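Local coordinates for protein 2-methyl-3-hydroxypyridine-5-carboxylic acid oxygenase (Mesorhizobium loti, PDB 3ALJ) that probably uses a bound, reducible flavin to insert oxygen into 2-methyl-3-hydroxypyridine-5-carboxylic acid, opening the pyridine ring, at residues 11-24 with 30-42. Residues are numbered along the deposited sequence; the frame is centred on the assembly and turned at random. Where two conformers were deposited one is given.
Sequences TRRAEVAGGGFAGL and LKQNGWDVRLHEK. With FAD (flavin-adenine dinucleotide), chain B.
Arg12 lies across one face of Trp35, its CB over the six-membered ring and its guanidinium flat near NE1, the group centres 3.8 Å apart; Leu30 CD2 covers the opposite face. Glu316 takes the charge of Arg12 in a salt bridge. An alanine in place of Trp35 would probably leave the Arg12 guanidinium without its stacking surface and open a gap between Arg12 and Leu30. Strands 13-17 and 36-40 pair in parallel, with Arg12 O accepting from Asp36 N (2.8 Å) and Gly18 N giving to His40 O at the far end. On the face bearing Arg13 and Arg38 their guanidiniums stack, planes 10° apart. Asp36 probably offsets this double charge: a bend at chi2 (102°) lays the Arg38 guanidinium alongside it, NE and NH1 each meeting one carboxylate oxygen, while water 1 links Arg13 NE to OD2. Next along, His40 NE2 donates in its ring plane to the syn side of Glu15 OE1 (2.6 Å), and Ser128 binds ND1. Glu41 OE2 accepts from Gly19 N (2.9 Å) and from FAD O3B (2.7 Å), while OE1 takes O2B. Glycine suits position Gly20, where a CB would strike the cofactor. This dinucleotide-binding beta-alpha-beta unit thus couples its glycine-rich turn to ribose recognition through one carboxylate.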
loop_
_atom_site.group_PDB
_atom_site.type_symbol
_atom_site.label_atom_id
_atom_site.label_comp_id
_atom_site.label_asym_id
_atom_site.label_seq_id
_atom_site.Cartn_x
_atom_site.Cartn_y
_atom_site.Cartn_z
ATOM N N THR A 11 -27.344 11.508 -13.481
ATOM C CA THR A 11 -25.886 11.048 -13.335
ATOM C C THR A 11 -25.166 11.810 -12.204
ATOM O O THR A 11 -24.938 12.999 -12.304
ATOM C CB THR A 11 -24.975 11.323 -14.566
ATOM O OG1 THR A 11 -25.551 10.739 -15.737
ATOM C CG2 THR A 11 -23.636 10.585 -14.391
ATOM N N ARG A 12 -24.788 11.054 -11.192
ATOM C CA ARG A 12 -24.067 11.482 -10.016
ATOM C C ARG A 12 -22.601 11.843 -10.405
ATOM O O ARG A 12 -22.001 11.190 -11.210
ATOM C CB ARG A 12 -24.073 10.251 -9.122
ATOM C CG ARG A 12 -25.461 9.678 -8.796
ATOM C CD ARG A 12 -25.201 8.384 -7.972
ATOM N NE ARG A 12 -24.880 7.188 -8.765
ATOM C CZ ARG A 12 -24.733 5.965 -8.219
ATOM N NH1 ARG A 12 -24.479 4.943 -8.981
ATOM N NH2 ARG A 12 -24.899 5.821 -6.933
ATOM N N ARG A 13 -22.078 12.912 -9.817
ATOM C CA ARG A 13 -20.727 13.326 -10.091
ATOM C C ARG A 13 -19.797 13.154 -8.835
ATOM O O ARG A 13 -20.200 13.514 -7.758
ATOM C CB ARG A 13 -20.749 14.812 -10.480
ATOM C CG ARG A 13 -19.328 15.178 -11.066
ATOM C CD ARG A 13 -19.074 16.500 -11.607
ATOM N NE ARG A 13 -19.937 16.620 -12.752
ATOM C CZ ARG A 13 -20.064 17.781 -13.366
ATOM N NH1 ARG A 13 -20.950 17.893 -14.391
ATOM N NH2 ARG A 13 -19.343 18.820 -12.953
ATOM N N ALA A 14 -18.627 12.561 -9.098
ATOM C CA ALA A 14 -17.626 12.450 -7.999
ATOM C C ALA A 14 -16.364 13.169 -8.480
ATOM O O ALA A 14 -15.930 13.047 -9.602
ATOM C CB ALA A 14 -17.361 10.974 -7.803
ATOM N N GLU A 15 -15.769 13.837 -7.479
ATOM C CA GLU A 15 -14.402 14.451 -7.709
ATOM C C GLU A 15 -13.490 13.743 -6.680
ATOM O O GLU A 15 -13.748 13.740 -5.477
ATOM C CB GLU A 15 -14.470 15.984 -7.416
ATOM C CG GLU A 15 -15.304 16.735 -8.453
ATOM C CD GLU A 15 -14.576 16.951 -9.732
ATOM O OE1 GLU A 15 -13.409 16.528 -9.859
ATOM O OE2 GLU A 15 -15.145 17.546 -10.647
ATOM N N VAL A 16 -12.405 13.151 -7.202
ATOM C CA VAL A 16 -11.468 12.374 -6.410
ATOM C C VAL A 16 -10.175 13.137 -6.375
ATOM O O VAL A 16 -9.627 13.544 -7.469
ATOM C CB VAL A 16 -11.275 11.006 -7.060
ATOM C CG1 VAL A 16 -10.213 10.188 -6.280
ATOM C CG2 VAL A 16 -12.566 10.238 -7.187
ATOM N N ALA A 17 -9.667 13.429 -5.193
ATOM C CA ALA A 17 -8.328 13.995 -5.026
ATOM C C ALA A 17 -7.325 12.885 -4.726
ATOM O O ALA A 17 -7.425 12.241 -3.655
ATOM C CB ALA A 17 -8.456 14.964 -3.784
ATOM N N GLY A 18 -6.312 12.800 -5.603
ATOM C CA GLY A 18 -5.191 11.828 -5.407
ATOM C C GLY A 18 -5.265 10.703 -6.378
ATOM O O GLY A 18 -6.291 10.036 -6.540
ATOM N N GLY A 19 -4.158 10.472 -7.022
ATOM C CA GLY A 19 -4.039 9.353 -8.029
ATOM C C GLY A 19 -3.186 8.226 -7.583
ATOM O O GLY A 19 -2.484 7.639 -8.380
ATOM N N GLY A 20 -3.220 7.952 -6.294
ATOM C CA GLY A 20 -2.607 6.700 -5.791
ATOM C C GLY A 20 -3.541 5.531 -5.811
ATOM O O GLY A 20 -4.552 5.503 -6.537
ATOM N N PHE A 21 -3.181 4.495 -5.056
ATOM C CA PHE A 21 -4.019 3.258 -5.152
ATOM C C PHE A 21 -5.426 3.490 -4.636
ATOM O O PHE A 21 -6.387 2.979 -5.171
ATOM C CB PHE A 21 -3.317 2.109 -4.383
ATOM C CG PHE A 21 -1.913 1.899 -4.775
ATOM C CD1 PHE A 21 -1.580 1.594 -6.058
ATOM C CD2 PHE A 21 -0.889 2.053 -3.864
ATOM C CE1 PHE A 21 -0.254 1.459 -6.493
ATOM C CE2 PHE A 21 0.503 1.846 -4.310
ATOM C CZ PHE A 21 0.763 1.484 -5.584
ATOM N N ALA A 22 -5.603 4.309 -3.597
ATOM C CA ALA A 22 -6.944 4.567 -3.116
ATOM C C ALA A 22 -7.829 5.356 -4.078
ATOM O O ALA A 22 -8.959 4.992 -4.393
ATOM C CB ALA A 22 -6.873 5.306 -1.770
ATOM N N GLY A 23 -7.192 6.412 -4.670
ATOM C CA GLY A 23 -7.993 7.236 -5.582
ATOM C C GLY A 23 -8.337 6.589 -6.897
ATOM O O GLY A 23 -9.472 6.725 -7.382
ATOM N N LEU A 24 -7.362 5.846 -7.393
ATOM C CA LEU A 24 -7.635 5.118 -8.646
ATOM C C LEU A 24 -8.660 3.997 -8.417
ATOM O O LEU A 24 -9.506 3.770 -9.292
ATOM C CB LEU A 24 -6.337 4.534 -9.194
ATOM C CG LEU A 24 -5.343 5.557 -9.783
ATOM C CD1 LEU A 24 -3.953 4.890 -10.003
ATOM C CD2 LEU A 24 -5.876 6.061 -11.107
ATOM N N LEU A 30 -16.306 3.648 -8.946
ATOM C CA LEU A 30 -17.440 4.583 -9.095
ATOM C C LEU A 30 -17.764 4.631 -10.552
ATOM O O LEU A 30 -18.979 4.588 -10.908
ATOM C CB LEU A 30 -17.054 5.984 -8.504
ATOM C CG LEU A 30 -16.920 5.963 -7.023
ATOM C CD1 LEU A 30 -16.162 7.312 -6.630
ATOM C CD2 LEU A 30 -18.245 5.851 -6.296
ATOM N N LYS A 31 -16.771 4.715 -11.457
ATOM C CA LYS A 31 -17.072 4.806 -12.926
ATOM C C LYS A 31 -17.815 3.516 -13.388
ATOM O O LYS A 31 -18.754 3.613 -14.206
ATOM C CB LYS A 31 -15.771 5.047 -13.730
ATOM C CG LYS A 31 -15.945 5.341 -15.243
ATOM C CD LYS A 31 -16.564 6.785 -15.409
ATOM C CE LYS A 31 -16.616 6.859 -16.947
ATOM N NZ LYS A 31 -17.267 8.151 -17.326
ATOM N N GLN A 32 -17.462 2.369 -12.820
ATOM C CA GLN A 32 -18.163 1.112 -13.257
ATOM C C GLN A 32 -19.582 1.144 -12.798
ATOM O O GLN A 32 -20.424 0.539 -13.497
ATOM C CB GLN A 32 -17.451 -0.110 -12.604
ATOM C CG GLN A 32 -16.138 -0.450 -13.234
ATOM C CD GLN A 32 -15.454 -1.685 -12.630
ATOM O OE1 GLN A 32 -14.653 -2.327 -13.327
ATOM N NE2 GLN A 32 -15.791 -2.034 -11.372
ATOM N N ASN A 33 -19.905 1.836 -11.732
ATOM C CA ASN A 33 -21.279 1.978 -11.288
ATOM C C ASN A 33 -22.038 3.155 -11.945
ATOM O O ASN A 33 -23.169 3.462 -11.493
ATOM C CB ASN A 33 -21.254 2.176 -9.778
ATOM C CG ASN A 33 -20.914 0.861 -9.026
ATOM O OD1 ASN A 33 -20.683 0.841 -7.764
ATOM N ND2 ASN A 33 -21.034 -0.245 -9.752
ATOM N N GLY A 34 -21.441 3.804 -12.919
ATOM C CA GLY A 34 -22.195 4.847 -13.689
ATOM C C GLY A 34 -21.973 6.259 -13.147
ATOM O O GLY A 34 -22.548 7.202 -13.688
ATOM N N TRP A 35 -21.079 6.461 -12.170
ATOM C CA TRP A 35 -20.722 7.858 -11.771
ATOM C C TRP A 35 -19.954 8.536 -12.891
ATOM O O TRP A 35 -19.150 7.965 -13.610
ATOM C CB TRP A 35 -19.861 7.841 -10.502
ATOM C CG TRP A 35 -20.555 7.452 -9.278
ATOM C CD1 TRP A 35 -20.937 6.171 -8.810
ATOM C CD2 TRP A 35 -20.934 8.359 -8.260
ATOM N NE1 TRP A 35 -21.524 6.275 -7.633
ATOM C CE2 TRP A 35 -21.553 7.612 -7.219
ATOM C CE3 TRP A 35 -20.797 9.757 -8.088
ATOM C CZ2 TRP A 35 -22.038 8.169 -5.994
ATOM C CZ3 TRP A 35 -21.312 10.291 -6.878
ATOM C CH2 TRP A 35 -21.935 9.527 -5.869
ATOM N N ASP A 36 -20.184 9.884 -12.922
ATOM C CA ASP A 36 -19.330 10.730 -13.699
ATOM C C ASP A 36 -18.133 11.067 -12.769
ATOM O O ASP A 36 -18.350 11.884 -11.889
ATOM C CB ASP A 36 -20.096 12.005 -14.153
ATOM C CG ASP A 36 -19.167 12.980 -14.940
ATOM O OD1 ASP A 36 -17.968 12.726 -15.179
ATOM O OD2 ASP A 36 -19.736 13.988 -15.527
ATOM N N VAL A 37 -16.974 10.496 -13.000
ATOM C CA VAL A 37 -15.833 10.672 -12.093
ATOM C C VAL A 37 -14.681 11.379 -12.711
ATOM O O VAL A 37 -14.204 11.040 -13.821
ATOM C CB VAL A 37 -15.175 9.251 -11.808
ATOM C CG1 VAL A 37 -14.126 9.421 -10.662
ATOM C CG2 VAL A 37 -16.103 8.283 -11.475
ATOM N N ARG A 38 -14.167 12.387 -11.973
ATOM C CA ARG A 38 -12.979 13.059 -12.413
ATOM C C ARG A 38 -11.932 12.914 -11.298
ATOM O O ARG A 38 -12.331 12.944 -10.072
ATOM C CB ARG A 38 -13.276 14.567 -12.586
ATOM C CG ARG A 38 -14.384 14.765 -13.719
ATOM C CD ARG A 38 -15.713 15.031 -13.044
ATOM N NE ARG A 38 -16.825 15.139 -14.029
ATOM C CZ ARG A 38 -17.071 16.260 -14.719
ATOM N NH1 ARG A 38 -18.126 16.254 -15.520
ATOM N NH2 ARG A 38 -16.322 17.390 -14.559
ATOM N N LEU A 39 -10.694 12.676 -11.653
ATOM C CA LEU A 39 -9.594 12.470 -10.645
ATOM C C LEU A 39 -8.529 13.483 -10.840
ATOM O O LEU A 39 -8.132 13.782 -12.013
ATOM C CB LEU A 39 -9.055 11.024 -10.840
ATOM C CG LEU A 39 -7.894 10.689 -9.873
ATOM C CD1 LEU A 39 -8.020 9.185 -9.416
ATOM C CD2 LEU A 39 -6.538 10.927 -10.406
ATOM N N HIS A 40 -8.032 14.020 -9.735
ATOM C CA HIS A 40 -7.037 15.070 -9.723
ATOM C C HIS A 40 -5.748 14.604 -9.042
ATOM O O HIS A 40 -5.789 14.355 -7.797
ATOM C CB HIS A 40 -7.613 16.285 -9.033
ATOM C CG HIS A 40 -8.873 16.778 -9.678
ATOM N ND1 HIS A 40 -8.873 17.666 -10.761
ATOM C CD2 HIS A 40 -10.164 16.356 -9.513
ATOM C CE1 HIS A 40 -10.142 17.800 -11.188
ATOM N NE2 HIS A 40 -10.947 17.057 -10.421
ATOM N N GLU A 41 -4.672 14.496 -9.791
ATOM C CA GLU A 41 -3.364 14.164 -9.203
ATOM C C GLU A 41 -2.477 15.428 -9.145
ATOM O O GLU A 41 -2.287 16.034 -10.229
ATOM C CB GLU A 41 -2.699 13.034 -10.083
ATOM C CG GLU A 41 -1.236 12.818 -9.784
ATOM C CD GLU A 41 -0.960 12.534 -8.318
ATOM O OE1 GLU A 41 -0.052 13.122 -7.691
ATOM O OE2 GLU A 41 -1.644 11.609 -7.759
ATOM N N LYS A 42 -1.936 15.710 -7.988
ATOM C CA LYS A 42 -1.068 16.900 -7.829
ATOM C C LYS A 42 0.189 16.848 -8.632
ATOM O O LYS A 42 0.655 17.867 -9.204
ATOM C CB LYS A 42 -0.816 17.089 -6.322
ATOM C CG LYS A 42 0.350 18.080 -6.007
ATOM C CD LYS A 42 0.551 18.142 -4.432
ATOM C CE LYS A 42 0.982 16.821 -3.865
ATOM N NZ LYS A 42 1.441 17.048 -2.415
HETATM P PA FAD B . -0.671 7.492 -1.825
HETATM O O1A FAD B . -0.204 6.205 -2.428
HETATM O O2A FAD B . 0.217 8.262 -1.034
HETATM O O5B FAD B . -1.211 8.364 -3.037
HETATM C C5B FAD B . -1.722 9.721 -2.822
HETATM C C4B FAD B . -1.591 10.328 -4.204
HETATM O O4B FAD B . -2.190 11.652 -3.995
HETATM C C3B FAD B . -0.203 10.599 -4.655
HETATM O O3B FAD B . -0.023 10.230 -6.038
HETATM C C2B FAD B . -0.006 12.129 -4.357
HETATM O O2B FAD B . 0.925 12.768 -5.247
HETATM C C1B FAD B . -1.356 12.703 -4.636
HETATM N N9A FAD B . -1.690 13.842 -3.843
HETATM C C8A FAD B . -1.261 14.197 -2.583
HETATM N N7A FAD B . -1.873 15.310 -2.151
HETATM C C5A FAD B . -2.724 15.696 -3.175
HETATM C C6A FAD B . -3.675 16.709 -3.273
HETATM N N6A FAD B . -3.839 17.618 -2.254
HETATM N N1A FAD B . -4.367 16.770 -4.413
HETATM C C2A FAD B . -4.183 15.921 -5.431
HETATM N N3A FAD B . -3.299 14.882 -5.388
HETATM C C4A FAD B . -2.604 14.784 -4.222
HETATM N N1 FAD B . 0.892 -1.452 1.525
HETATM C C2 FAD B . 0.570 -2.648 1.067
HETATM O O2 FAD B . -0.594 -2.982 0.797
HETATM N N3 FAD B . 1.563 -3.611 0.883
HETATM C C4 FAD B . 2.908 -3.332 1.132
HETATM O O4 FAD B . 3.796 -4.201 0.796
HETATM C C4X FAD B . 3.208 -2.076 1.629
HETATM N N5 FAD B . 4.560 -1.773 2.013
HETATM C C5X FAD B . 4.837 -0.540 2.574
HETATM C C6 FAD B . 6.125 -0.248 3.058
HETATM C C7 FAD B . 6.419 0.996 3.554
HETATM C C7M FAD B . 7.860 1.288 4.064
HETATM C C8 FAD B . 5.439 1.960 3.655
HETATM C C8M FAD B . 5.721 3.361 4.244
HETATM C C9 FAD B . 4.148 1.682 3.183
HETATM C C9A FAD B . 3.820 0.401 2.674
HETATM N N10 FAD B . 2.470 0.069 2.216
HETATM C C10 FAD B . 2.191 -1.162 1.755
HETATM C "C1'" FAD B . 1.361 1.127 2.364
HETATM C "C2'" FAD B . 1.129 1.795 1.016
HETATM O "O2'" FAD B . 2.370 2.361 0.547
HETATM C "C3'" FAD B . 0.159 2.978 1.197
HETATM O "O3'" FAD B . -0.806 2.590 2.246
HETATM C "C4'" FAD B . -0.646 3.294 0.005
HETATM O "O4'" FAD B . 0.284 3.722 -1.030
HETATM C "C5'" FAD B . -1.577 4.437 0.244
HETATM O "O5'" FAD B . -2.295 4.699 -0.957
HETATM P P FAD B . -3.086 6.065 -1.032
HETATM O O1P FAD B . -3.666 6.096 -2.382
HETATM O O2P FAD B . -3.977 6.270 0.153
HETATM O O3P FAD B . -1.946 7.202 -0.878
HETATM O O HOH W 1 -21.958 15.023 -13.944
HETATM O O HOH W 2 -14.041 18.031 -12.996
#